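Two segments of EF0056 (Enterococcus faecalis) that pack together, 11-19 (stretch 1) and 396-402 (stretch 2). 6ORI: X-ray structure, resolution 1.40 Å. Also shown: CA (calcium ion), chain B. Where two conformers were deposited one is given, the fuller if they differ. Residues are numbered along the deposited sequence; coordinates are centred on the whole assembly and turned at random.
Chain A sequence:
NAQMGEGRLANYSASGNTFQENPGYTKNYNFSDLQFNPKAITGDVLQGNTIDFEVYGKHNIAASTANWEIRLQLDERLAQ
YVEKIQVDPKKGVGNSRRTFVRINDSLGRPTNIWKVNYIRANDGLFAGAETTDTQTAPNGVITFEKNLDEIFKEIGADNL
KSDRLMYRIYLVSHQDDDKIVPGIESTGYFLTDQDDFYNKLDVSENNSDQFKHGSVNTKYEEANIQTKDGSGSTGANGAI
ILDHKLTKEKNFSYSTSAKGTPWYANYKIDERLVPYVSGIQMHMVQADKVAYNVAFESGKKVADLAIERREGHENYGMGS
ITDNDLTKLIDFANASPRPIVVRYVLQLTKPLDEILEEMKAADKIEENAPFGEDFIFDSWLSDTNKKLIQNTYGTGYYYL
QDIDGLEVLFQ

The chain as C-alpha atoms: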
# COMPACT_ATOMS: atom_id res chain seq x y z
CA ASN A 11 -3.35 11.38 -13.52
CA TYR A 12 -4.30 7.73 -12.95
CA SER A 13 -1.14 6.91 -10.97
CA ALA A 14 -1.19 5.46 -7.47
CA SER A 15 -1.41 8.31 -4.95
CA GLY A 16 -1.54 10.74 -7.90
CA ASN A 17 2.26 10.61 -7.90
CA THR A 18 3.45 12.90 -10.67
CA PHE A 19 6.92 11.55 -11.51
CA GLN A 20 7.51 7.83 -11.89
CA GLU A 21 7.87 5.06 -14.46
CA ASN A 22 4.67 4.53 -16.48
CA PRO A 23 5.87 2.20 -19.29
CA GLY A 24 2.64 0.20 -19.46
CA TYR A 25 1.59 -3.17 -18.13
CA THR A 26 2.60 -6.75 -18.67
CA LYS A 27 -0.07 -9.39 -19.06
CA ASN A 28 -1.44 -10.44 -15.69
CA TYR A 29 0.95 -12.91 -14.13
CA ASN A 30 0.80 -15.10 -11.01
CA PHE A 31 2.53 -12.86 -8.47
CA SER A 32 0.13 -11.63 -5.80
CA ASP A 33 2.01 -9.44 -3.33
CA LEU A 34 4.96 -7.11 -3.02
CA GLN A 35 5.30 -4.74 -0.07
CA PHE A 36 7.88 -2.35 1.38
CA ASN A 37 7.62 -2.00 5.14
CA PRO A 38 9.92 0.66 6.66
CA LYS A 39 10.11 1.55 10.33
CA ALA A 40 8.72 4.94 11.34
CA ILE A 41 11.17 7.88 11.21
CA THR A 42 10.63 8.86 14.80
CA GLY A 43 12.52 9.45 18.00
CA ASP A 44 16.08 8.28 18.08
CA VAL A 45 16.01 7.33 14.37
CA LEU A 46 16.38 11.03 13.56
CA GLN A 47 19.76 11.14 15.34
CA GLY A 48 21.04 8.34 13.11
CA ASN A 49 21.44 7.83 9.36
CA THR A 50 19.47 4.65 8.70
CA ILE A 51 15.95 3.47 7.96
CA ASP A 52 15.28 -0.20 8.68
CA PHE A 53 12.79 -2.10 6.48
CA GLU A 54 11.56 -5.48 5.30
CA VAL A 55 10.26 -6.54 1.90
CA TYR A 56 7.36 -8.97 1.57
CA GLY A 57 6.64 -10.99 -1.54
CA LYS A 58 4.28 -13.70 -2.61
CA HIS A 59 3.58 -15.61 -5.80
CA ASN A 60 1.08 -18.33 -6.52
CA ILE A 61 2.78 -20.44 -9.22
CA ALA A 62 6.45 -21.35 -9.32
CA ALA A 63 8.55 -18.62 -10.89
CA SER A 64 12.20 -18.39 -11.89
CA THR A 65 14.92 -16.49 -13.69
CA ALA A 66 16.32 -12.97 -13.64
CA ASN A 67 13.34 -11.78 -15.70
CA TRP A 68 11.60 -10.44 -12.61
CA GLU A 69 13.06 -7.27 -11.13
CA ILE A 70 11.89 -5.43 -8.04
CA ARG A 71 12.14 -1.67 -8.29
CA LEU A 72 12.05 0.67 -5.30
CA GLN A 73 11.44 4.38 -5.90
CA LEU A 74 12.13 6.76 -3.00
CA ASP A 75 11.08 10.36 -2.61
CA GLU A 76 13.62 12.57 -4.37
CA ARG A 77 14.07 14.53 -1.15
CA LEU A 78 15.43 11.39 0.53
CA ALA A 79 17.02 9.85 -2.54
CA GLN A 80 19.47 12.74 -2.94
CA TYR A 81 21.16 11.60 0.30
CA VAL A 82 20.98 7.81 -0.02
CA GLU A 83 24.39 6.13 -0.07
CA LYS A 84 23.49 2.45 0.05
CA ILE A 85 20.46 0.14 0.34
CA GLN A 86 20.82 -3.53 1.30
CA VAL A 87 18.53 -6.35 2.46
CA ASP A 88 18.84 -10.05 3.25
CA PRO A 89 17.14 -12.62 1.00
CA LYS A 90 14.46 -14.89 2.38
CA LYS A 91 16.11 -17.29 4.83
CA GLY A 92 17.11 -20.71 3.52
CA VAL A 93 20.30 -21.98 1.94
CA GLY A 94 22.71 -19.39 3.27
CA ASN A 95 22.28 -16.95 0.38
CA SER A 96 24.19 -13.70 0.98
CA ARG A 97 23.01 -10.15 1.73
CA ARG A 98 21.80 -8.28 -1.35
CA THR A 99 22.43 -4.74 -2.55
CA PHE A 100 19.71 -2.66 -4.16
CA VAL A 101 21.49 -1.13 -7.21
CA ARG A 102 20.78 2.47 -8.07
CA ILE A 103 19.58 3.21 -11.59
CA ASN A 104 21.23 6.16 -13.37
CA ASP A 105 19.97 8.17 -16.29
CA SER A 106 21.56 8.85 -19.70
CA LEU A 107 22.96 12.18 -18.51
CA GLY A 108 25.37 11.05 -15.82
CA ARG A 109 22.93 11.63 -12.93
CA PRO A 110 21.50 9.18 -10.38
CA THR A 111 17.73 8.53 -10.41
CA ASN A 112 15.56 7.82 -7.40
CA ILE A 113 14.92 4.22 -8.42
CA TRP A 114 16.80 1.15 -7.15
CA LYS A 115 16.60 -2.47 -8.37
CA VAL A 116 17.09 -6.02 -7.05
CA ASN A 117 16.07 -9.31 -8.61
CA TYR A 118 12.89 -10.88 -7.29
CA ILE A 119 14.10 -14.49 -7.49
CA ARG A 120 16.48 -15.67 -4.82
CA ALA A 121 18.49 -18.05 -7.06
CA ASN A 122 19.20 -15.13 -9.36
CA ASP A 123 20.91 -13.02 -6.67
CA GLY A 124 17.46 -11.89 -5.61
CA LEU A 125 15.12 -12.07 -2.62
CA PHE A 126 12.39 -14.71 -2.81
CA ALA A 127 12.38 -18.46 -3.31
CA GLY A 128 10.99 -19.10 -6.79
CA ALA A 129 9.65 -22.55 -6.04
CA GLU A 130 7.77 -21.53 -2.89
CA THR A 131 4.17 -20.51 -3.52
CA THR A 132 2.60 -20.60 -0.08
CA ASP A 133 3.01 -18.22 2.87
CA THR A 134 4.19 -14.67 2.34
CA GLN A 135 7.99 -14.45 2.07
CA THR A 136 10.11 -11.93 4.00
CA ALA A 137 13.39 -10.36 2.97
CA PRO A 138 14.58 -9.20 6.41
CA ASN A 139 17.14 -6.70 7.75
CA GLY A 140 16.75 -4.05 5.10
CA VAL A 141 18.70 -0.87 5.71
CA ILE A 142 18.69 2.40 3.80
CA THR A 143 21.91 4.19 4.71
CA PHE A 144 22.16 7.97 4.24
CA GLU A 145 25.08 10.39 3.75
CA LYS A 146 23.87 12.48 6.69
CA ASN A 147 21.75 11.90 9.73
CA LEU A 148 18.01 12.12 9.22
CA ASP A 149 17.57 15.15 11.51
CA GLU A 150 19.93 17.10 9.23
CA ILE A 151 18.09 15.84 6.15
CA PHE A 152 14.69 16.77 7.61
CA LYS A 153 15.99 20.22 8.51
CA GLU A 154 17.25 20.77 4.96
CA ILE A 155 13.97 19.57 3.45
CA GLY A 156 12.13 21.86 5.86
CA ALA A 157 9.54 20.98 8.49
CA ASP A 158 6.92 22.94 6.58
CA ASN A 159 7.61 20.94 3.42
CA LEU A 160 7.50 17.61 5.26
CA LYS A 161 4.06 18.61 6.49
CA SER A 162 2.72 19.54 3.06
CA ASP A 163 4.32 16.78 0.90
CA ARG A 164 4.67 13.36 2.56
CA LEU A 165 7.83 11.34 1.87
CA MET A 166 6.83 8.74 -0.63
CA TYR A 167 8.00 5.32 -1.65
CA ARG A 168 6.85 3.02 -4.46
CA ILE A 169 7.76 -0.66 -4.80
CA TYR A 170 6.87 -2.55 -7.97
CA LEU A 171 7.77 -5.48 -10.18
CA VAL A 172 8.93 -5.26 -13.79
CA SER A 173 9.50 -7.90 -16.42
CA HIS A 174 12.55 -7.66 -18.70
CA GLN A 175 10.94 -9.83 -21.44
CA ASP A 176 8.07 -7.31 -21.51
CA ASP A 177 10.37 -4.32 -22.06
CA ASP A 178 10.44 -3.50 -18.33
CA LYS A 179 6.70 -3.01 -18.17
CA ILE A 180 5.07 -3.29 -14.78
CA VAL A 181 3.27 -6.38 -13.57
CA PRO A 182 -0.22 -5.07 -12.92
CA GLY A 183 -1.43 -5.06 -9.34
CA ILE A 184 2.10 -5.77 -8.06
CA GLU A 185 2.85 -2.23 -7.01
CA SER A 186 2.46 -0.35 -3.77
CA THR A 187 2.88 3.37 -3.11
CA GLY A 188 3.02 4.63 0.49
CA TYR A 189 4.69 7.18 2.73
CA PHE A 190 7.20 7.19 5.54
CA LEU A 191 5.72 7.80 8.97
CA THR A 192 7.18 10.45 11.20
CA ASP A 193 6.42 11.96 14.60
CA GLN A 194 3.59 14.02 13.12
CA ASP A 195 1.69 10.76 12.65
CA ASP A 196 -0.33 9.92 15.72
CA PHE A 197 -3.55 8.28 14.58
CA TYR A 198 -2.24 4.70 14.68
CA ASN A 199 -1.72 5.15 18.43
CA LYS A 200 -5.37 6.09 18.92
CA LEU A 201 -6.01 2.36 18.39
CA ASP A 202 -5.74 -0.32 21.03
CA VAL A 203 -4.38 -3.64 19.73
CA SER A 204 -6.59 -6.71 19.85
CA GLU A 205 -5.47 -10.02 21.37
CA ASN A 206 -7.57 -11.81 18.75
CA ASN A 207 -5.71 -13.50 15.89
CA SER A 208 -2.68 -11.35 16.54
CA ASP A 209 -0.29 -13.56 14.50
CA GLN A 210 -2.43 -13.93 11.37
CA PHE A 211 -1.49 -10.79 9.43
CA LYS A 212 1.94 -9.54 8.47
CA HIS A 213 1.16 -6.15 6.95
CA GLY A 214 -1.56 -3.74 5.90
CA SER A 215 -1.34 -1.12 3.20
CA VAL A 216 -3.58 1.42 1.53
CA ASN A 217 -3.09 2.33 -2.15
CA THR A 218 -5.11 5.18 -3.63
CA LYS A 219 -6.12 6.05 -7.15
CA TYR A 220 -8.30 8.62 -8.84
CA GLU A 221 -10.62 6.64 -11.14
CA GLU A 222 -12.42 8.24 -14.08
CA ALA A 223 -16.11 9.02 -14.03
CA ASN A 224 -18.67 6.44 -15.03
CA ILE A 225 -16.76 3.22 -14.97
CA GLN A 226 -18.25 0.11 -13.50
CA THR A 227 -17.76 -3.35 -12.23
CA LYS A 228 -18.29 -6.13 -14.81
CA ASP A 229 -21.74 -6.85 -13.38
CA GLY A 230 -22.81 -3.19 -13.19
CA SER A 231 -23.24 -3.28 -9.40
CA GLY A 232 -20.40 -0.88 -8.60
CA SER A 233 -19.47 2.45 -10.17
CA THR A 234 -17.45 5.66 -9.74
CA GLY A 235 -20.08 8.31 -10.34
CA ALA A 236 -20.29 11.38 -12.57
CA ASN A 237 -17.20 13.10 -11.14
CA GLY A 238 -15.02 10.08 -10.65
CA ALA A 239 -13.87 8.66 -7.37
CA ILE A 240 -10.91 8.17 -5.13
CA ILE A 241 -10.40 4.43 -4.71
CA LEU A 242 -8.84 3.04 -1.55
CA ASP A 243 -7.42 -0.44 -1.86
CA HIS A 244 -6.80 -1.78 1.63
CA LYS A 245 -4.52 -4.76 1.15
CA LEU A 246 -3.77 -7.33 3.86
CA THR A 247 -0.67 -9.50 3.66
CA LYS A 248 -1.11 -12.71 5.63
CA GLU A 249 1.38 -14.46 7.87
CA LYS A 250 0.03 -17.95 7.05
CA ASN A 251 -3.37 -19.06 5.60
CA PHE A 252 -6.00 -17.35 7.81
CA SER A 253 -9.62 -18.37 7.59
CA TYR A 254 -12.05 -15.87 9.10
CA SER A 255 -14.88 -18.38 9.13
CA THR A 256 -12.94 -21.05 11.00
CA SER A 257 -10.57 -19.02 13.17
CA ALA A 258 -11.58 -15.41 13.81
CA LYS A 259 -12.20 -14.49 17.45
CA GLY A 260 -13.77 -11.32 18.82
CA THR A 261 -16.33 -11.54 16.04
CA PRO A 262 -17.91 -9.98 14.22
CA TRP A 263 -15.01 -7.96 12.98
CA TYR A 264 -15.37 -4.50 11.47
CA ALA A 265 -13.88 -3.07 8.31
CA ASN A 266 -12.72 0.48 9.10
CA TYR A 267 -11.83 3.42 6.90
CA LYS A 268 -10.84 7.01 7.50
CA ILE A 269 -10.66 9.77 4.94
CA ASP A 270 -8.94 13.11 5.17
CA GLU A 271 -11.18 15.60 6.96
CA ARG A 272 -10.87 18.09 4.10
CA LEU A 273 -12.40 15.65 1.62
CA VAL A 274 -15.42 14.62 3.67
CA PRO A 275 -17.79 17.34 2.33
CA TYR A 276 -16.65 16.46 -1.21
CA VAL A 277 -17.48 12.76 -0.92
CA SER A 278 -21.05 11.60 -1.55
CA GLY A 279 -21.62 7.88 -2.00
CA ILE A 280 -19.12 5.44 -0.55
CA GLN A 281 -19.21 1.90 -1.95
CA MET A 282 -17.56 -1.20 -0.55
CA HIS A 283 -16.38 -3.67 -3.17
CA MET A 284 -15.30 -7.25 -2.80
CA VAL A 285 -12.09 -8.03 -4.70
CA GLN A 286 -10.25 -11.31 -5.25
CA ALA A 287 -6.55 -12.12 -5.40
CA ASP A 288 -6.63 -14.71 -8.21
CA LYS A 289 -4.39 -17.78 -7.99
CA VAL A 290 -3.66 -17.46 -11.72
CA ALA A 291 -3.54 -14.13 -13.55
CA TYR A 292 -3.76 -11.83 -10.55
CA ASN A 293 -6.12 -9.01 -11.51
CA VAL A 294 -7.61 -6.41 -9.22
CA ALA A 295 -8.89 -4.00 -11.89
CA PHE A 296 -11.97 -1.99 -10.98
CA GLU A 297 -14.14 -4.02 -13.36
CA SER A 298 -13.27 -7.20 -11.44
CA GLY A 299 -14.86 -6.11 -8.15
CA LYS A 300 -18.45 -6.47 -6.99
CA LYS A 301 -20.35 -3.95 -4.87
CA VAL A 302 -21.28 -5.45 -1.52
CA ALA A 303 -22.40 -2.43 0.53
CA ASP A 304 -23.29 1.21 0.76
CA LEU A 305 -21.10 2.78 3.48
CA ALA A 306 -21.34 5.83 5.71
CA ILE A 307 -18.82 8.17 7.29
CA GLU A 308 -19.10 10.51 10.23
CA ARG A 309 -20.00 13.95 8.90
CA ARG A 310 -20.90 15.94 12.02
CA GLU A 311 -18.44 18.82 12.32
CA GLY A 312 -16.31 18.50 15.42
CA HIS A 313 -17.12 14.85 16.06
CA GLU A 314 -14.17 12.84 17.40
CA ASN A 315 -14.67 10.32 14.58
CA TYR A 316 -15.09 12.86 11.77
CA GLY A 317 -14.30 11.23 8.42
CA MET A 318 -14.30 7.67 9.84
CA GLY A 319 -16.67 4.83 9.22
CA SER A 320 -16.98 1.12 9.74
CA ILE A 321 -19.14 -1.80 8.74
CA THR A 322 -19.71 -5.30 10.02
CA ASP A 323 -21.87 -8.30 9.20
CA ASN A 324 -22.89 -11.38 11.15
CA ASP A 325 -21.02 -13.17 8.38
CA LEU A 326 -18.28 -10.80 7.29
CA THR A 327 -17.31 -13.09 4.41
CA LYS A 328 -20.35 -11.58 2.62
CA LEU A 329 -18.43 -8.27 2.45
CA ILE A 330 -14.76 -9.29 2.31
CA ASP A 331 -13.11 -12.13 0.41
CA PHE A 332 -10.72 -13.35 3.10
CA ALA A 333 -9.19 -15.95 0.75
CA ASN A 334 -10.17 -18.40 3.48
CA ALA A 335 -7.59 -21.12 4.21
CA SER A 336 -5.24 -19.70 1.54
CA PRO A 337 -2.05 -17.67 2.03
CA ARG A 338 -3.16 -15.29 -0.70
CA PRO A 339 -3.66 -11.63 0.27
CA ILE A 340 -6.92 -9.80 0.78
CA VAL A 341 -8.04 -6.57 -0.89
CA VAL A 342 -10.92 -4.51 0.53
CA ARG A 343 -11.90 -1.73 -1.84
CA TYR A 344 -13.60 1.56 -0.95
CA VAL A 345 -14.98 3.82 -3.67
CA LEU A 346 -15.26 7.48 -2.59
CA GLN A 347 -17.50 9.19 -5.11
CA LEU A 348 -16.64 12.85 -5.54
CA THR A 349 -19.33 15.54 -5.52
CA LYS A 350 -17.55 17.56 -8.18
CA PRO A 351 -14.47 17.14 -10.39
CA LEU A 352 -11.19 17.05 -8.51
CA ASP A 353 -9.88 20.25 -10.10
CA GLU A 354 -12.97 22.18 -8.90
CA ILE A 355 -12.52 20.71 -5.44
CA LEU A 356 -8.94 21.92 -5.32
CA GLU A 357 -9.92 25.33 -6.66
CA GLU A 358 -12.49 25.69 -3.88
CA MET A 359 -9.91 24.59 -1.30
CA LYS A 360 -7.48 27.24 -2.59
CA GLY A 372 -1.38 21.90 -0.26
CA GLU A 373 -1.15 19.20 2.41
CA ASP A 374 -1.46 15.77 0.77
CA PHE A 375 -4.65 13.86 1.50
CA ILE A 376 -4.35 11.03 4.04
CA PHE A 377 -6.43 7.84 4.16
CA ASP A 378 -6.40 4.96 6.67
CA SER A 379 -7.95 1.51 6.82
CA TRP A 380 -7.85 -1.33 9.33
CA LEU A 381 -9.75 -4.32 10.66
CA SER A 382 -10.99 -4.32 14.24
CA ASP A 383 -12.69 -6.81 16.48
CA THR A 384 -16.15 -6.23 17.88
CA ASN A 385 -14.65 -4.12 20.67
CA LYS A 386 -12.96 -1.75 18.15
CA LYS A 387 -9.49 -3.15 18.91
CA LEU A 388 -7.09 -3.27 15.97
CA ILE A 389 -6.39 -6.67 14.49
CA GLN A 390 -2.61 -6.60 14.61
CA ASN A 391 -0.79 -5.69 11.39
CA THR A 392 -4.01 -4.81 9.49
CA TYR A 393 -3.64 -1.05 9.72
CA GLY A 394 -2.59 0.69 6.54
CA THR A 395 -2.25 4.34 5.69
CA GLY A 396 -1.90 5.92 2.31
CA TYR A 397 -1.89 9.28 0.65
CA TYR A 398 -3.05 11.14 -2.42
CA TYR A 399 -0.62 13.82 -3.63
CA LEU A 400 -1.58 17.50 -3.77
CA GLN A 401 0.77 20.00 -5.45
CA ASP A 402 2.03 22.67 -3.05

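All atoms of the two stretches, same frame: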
# COMPACT_ATOMS: atom_id res chain seq x y z
N ASN A 11 -4.30 12.21 -14.25
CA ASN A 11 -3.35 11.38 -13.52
C ASN A 11 -4.02 10.16 -12.89
O ASN A 11 -4.78 10.29 -11.93
CB ASN A 11 -2.64 12.21 -12.43
CG ASN A 11 -1.48 11.47 -11.79
OD1 ASN A 11 -1.63 10.38 -11.26
ND2 ASN A 11 -0.30 12.08 -11.83
N TYR A 12 -3.73 8.99 -13.45
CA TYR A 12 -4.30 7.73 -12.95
C TYR A 12 -3.28 6.94 -12.15
O TYR A 12 -3.48 5.75 -11.91
CB TYR A 12 -4.82 6.88 -14.12
CG TYR A 12 -5.93 7.54 -14.90
CD1 TYR A 12 -7.21 7.64 -14.37
CD2 TYR A 12 -5.70 8.07 -16.16
CE1 TYR A 12 -8.23 8.25 -15.07
CE2 TYR A 12 -6.72 8.69 -16.87
CZ TYR A 12 -7.98 8.77 -16.32
OH TYR A 12 -9.00 9.38 -17.02
N SER A 13 -2.19 7.58 -11.73
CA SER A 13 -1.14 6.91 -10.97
C SER A 13 -1.52 6.71 -9.51
O SER A 13 -2.32 7.48 -8.94
CB SER A 13 0.17 7.70 -11.05
OG SER A 13 0.64 7.78 -12.38
N ALA A 14 -0.93 5.71 -8.88
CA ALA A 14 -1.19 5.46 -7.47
C ALA A 14 -0.77 6.69 -6.68
O ALA A 14 0.31 7.27 -6.93
CB ALA A 14 -0.45 4.22 -7.00
N SER A 15 -1.64 7.12 -5.77
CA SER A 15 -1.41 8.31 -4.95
C SER A 15 -1.31 9.60 -5.77
O SER A 15 -0.93 10.62 -5.24
CB SER A 15 -0.17 8.14 -4.05
OG SER A 15 -0.31 7.04 -3.15
N GLY A 16 -1.67 9.55 -7.06
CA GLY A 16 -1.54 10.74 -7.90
C GLY A 16 -0.10 11.20 -8.07
O GLY A 16 0.15 12.36 -8.39
N ASN A 17 0.85 10.29 -7.84
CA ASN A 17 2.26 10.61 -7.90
C ASN A 17 2.60 11.08 -9.30
O ASN A 17 2.26 10.41 -10.28
CB ASN A 17 3.07 9.37 -7.52
CG ASN A 17 4.56 9.63 -7.50
OD1 ASN A 17 5.02 10.62 -6.93
ND2 ASN A 17 5.32 8.73 -8.11
N THR A 18 3.29 12.21 -9.39
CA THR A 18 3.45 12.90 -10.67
C THR A 18 4.63 12.39 -11.50
O THR A 18 4.56 12.38 -12.73
CB THR A 18 3.58 14.41 -10.46
OG1 THR A 18 4.60 14.68 -9.49
CG2 THR A 18 2.25 14.99 -9.97
N PHE A 19 5.70 11.98 -10.82
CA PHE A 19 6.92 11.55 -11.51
C PHE A 19 7.31 10.13 -11.11
O PHE A 19 7.64 9.85 -9.96
CB PHE A 19 8.07 12.53 -11.25
CG PHE A 19 7.81 13.91 -11.80
CD1 PHE A 19 7.69 14.12 -13.16
CD2 PHE A 19 7.67 15.00 -10.94
CE1 PHE A 19 7.45 15.39 -13.67
CE2 PHE A 19 7.43 16.27 -11.44
CZ PHE A 19 7.31 16.46 -12.81
N GLY A 396 -2.33 5.56 3.64
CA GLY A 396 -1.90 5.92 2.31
C GLY A 396 -2.20 7.38 2.08
O GLY A 396 -2.79 8.04 2.92
N TYR A 397 -1.76 7.87 0.94
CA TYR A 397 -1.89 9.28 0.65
C TYR A 397 -2.31 9.48 -0.80
O TYR A 397 -2.17 8.59 -1.65
CB TYR A 397 -0.59 10.05 0.98
CG TYR A 397 0.47 9.95 -0.07
CD1 TYR A 397 1.19 8.77 -0.27
CD2 TYR A 397 0.73 11.02 -0.89
CE1 TYR A 397 2.15 8.68 -1.25
CE2 TYR A 397 1.68 10.93 -1.88
CZ TYR A 397 2.38 9.75 -2.05
OH TYR A 397 3.32 9.67 -3.05
N TYR A 398 -2.83 10.67 -1.06
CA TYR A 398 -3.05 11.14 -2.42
C TYR A 398 -2.39 12.51 -2.53
O TYR A 398 -2.67 13.41 -1.75
CB TYR A 398 -4.54 11.22 -2.78
CG TYR A 398 -4.73 11.35 -4.25
CD1 TYR A 398 -4.75 12.59 -4.87
CD2 TYR A 398 -4.82 10.23 -5.04
CE1 TYR A 398 -4.88 12.69 -6.24
CE2 TYR A 398 -4.97 10.33 -6.39
CZ TYR A 398 -4.98 11.55 -6.98
OH TYR A 398 -5.12 11.61 -8.35
N TYR A 399 -1.47 12.63 -3.49
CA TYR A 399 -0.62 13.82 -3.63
C TYR A 399 -1.39 15.05 -4.05
O TYR A 399 -2.26 14.98 -4.92
CB TYR A 399 0.45 13.56 -4.69
CG TYR A 399 1.28 14.78 -5.07
CD1 TYR A 399 2.17 15.35 -4.17
CD2 TYR A 399 1.21 15.31 -6.35
CE1 TYR A 399 2.94 16.45 -4.52
CE2 TYR A 399 1.98 16.40 -6.72
CZ TYR A 399 2.84 16.97 -5.81
OH TYR A 399 3.60 18.07 -6.18
N LEU A 400 -1.06 16.18 -3.41
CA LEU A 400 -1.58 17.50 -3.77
C LEU A 400 -0.42 18.47 -3.97
O LEU A 400 0.41 18.65 -3.07
CB LEU A 400 -2.48 18.04 -2.66
CG LEU A 400 -3.84 18.54 -3.11
CD1 LEU A 400 -4.62 17.44 -3.86
CD2 LEU A 400 -4.61 19.03 -1.89
N GLN A 401 -0.35 19.11 -5.14
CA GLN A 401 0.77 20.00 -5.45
C GLN A 401 0.76 21.24 -4.57
O GLN A 401 -0.26 21.91 -4.45
CB GLN A 401 0.73 20.41 -6.93
CG GLN A 401 0.94 19.25 -7.89
CD GLN A 401 0.78 19.63 -9.34
OE1 GLN A 401 0.94 20.79 -9.72
NE2 GLN A 401 0.46 18.64 -10.18
N ASP A 402 1.90 21.52 -3.94
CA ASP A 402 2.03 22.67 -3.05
C ASP A 402 2.11 23.96 -3.86
O ASP A 402 2.64 23.97 -4.98
CB ASP A 402 3.28 22.54 -2.17
CG ASP A 402 3.22 21.34 -1.24
OD1 ASP A 402 2.14 20.71 -1.13
OD2 ASP A 402 4.25 21.03 -0.60
CA CA B . 1.34 18.51 -1.03
O HOH W 1 -4.62 8.76 -9.47
O HOH W 2 -0.80 5.46 -0.49
O HOH W 3 3.65 11.71 -4.81

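A tight turn can dock onto the end of a strand with very few direct hydrogen bonds, provided that aromatic side chains and ordered water complete the fit. The contact between residues 11-19 and 396-402 of EF0056 illustrates the principle. The first stretch has no regular helix or strand; the second begins as a strand, through Tyr398, and continues as loop. Ser15 and Gly16 both adopt positive phi, 63° and 64°, and the turn around them is held from within by backbone hydrogen bonds from Gly16 N to Ser13 O (2.9 Å) and from Asn17 N to Ala14 O (3.2 Å). The turn brings Ser15 CA to 4.1 Å from Tyr398 CA. At this close approach Tyr399 N donates to Ser15 O across 2.7 Å, with a nearly linear angle of 172° at the hydrogen. The backbones are near enough for CA-H...O contacts in both directions: Ser15 CA lies 3.4 Å from Tyr397 O, and Tyr398 CA lies 3.6 Å from Ser15 O.

Ser15 is the hub among the side chains. Its OG donates to Tyr397 O at 2.8 Å, while its CB sits over the face of the Tyr397 ring, 3.8 Å from the centroid, in a CH-pi contact. A small polar side chain thus satisfies a strand carbonyl and packs on an aromatic surface at once. Water 2 extends the link, donating to Ser15 OG and accepting from Tyr397 N.

Gly16 rests against the next tyrosine, its CA 4.1 Å from the Tyr398 ring centroid in an off-centre CH-pi contact. Here the absence of a side chain matters: an ideal CB would fall 2.7 Å from Tyr398 CZ, a clash, and positive phi by itself also favours glycine. At the far end of this ring, Tyr398 OH donates to water 1 (3.1 Å), which in turn donates to Asn11 O and Ser13 O. Asn11 O and Tyr398 OH are 3.8 Å apart and form no direct hydrogen bond; water 1 bridges them.

Tyr399 points toward the turn, and Thr18 CG2 lies 3.6 Å from Tyr399 CE2. Farther out, Thr18 CG2 approaches Gln401 NE2 at 4.1 Å, a peripheral touch. Water also spans the gap between Asn17 OD1 and Tyr397 OH, which are 4.3 Å apart; water 3 lies 2.7 Å from each. Beyond the contact, Leu400 O and Asp402 OD1 bind the calcium ion at 2.2 and 2.3 Å, together with ligands elsewhere in the structure.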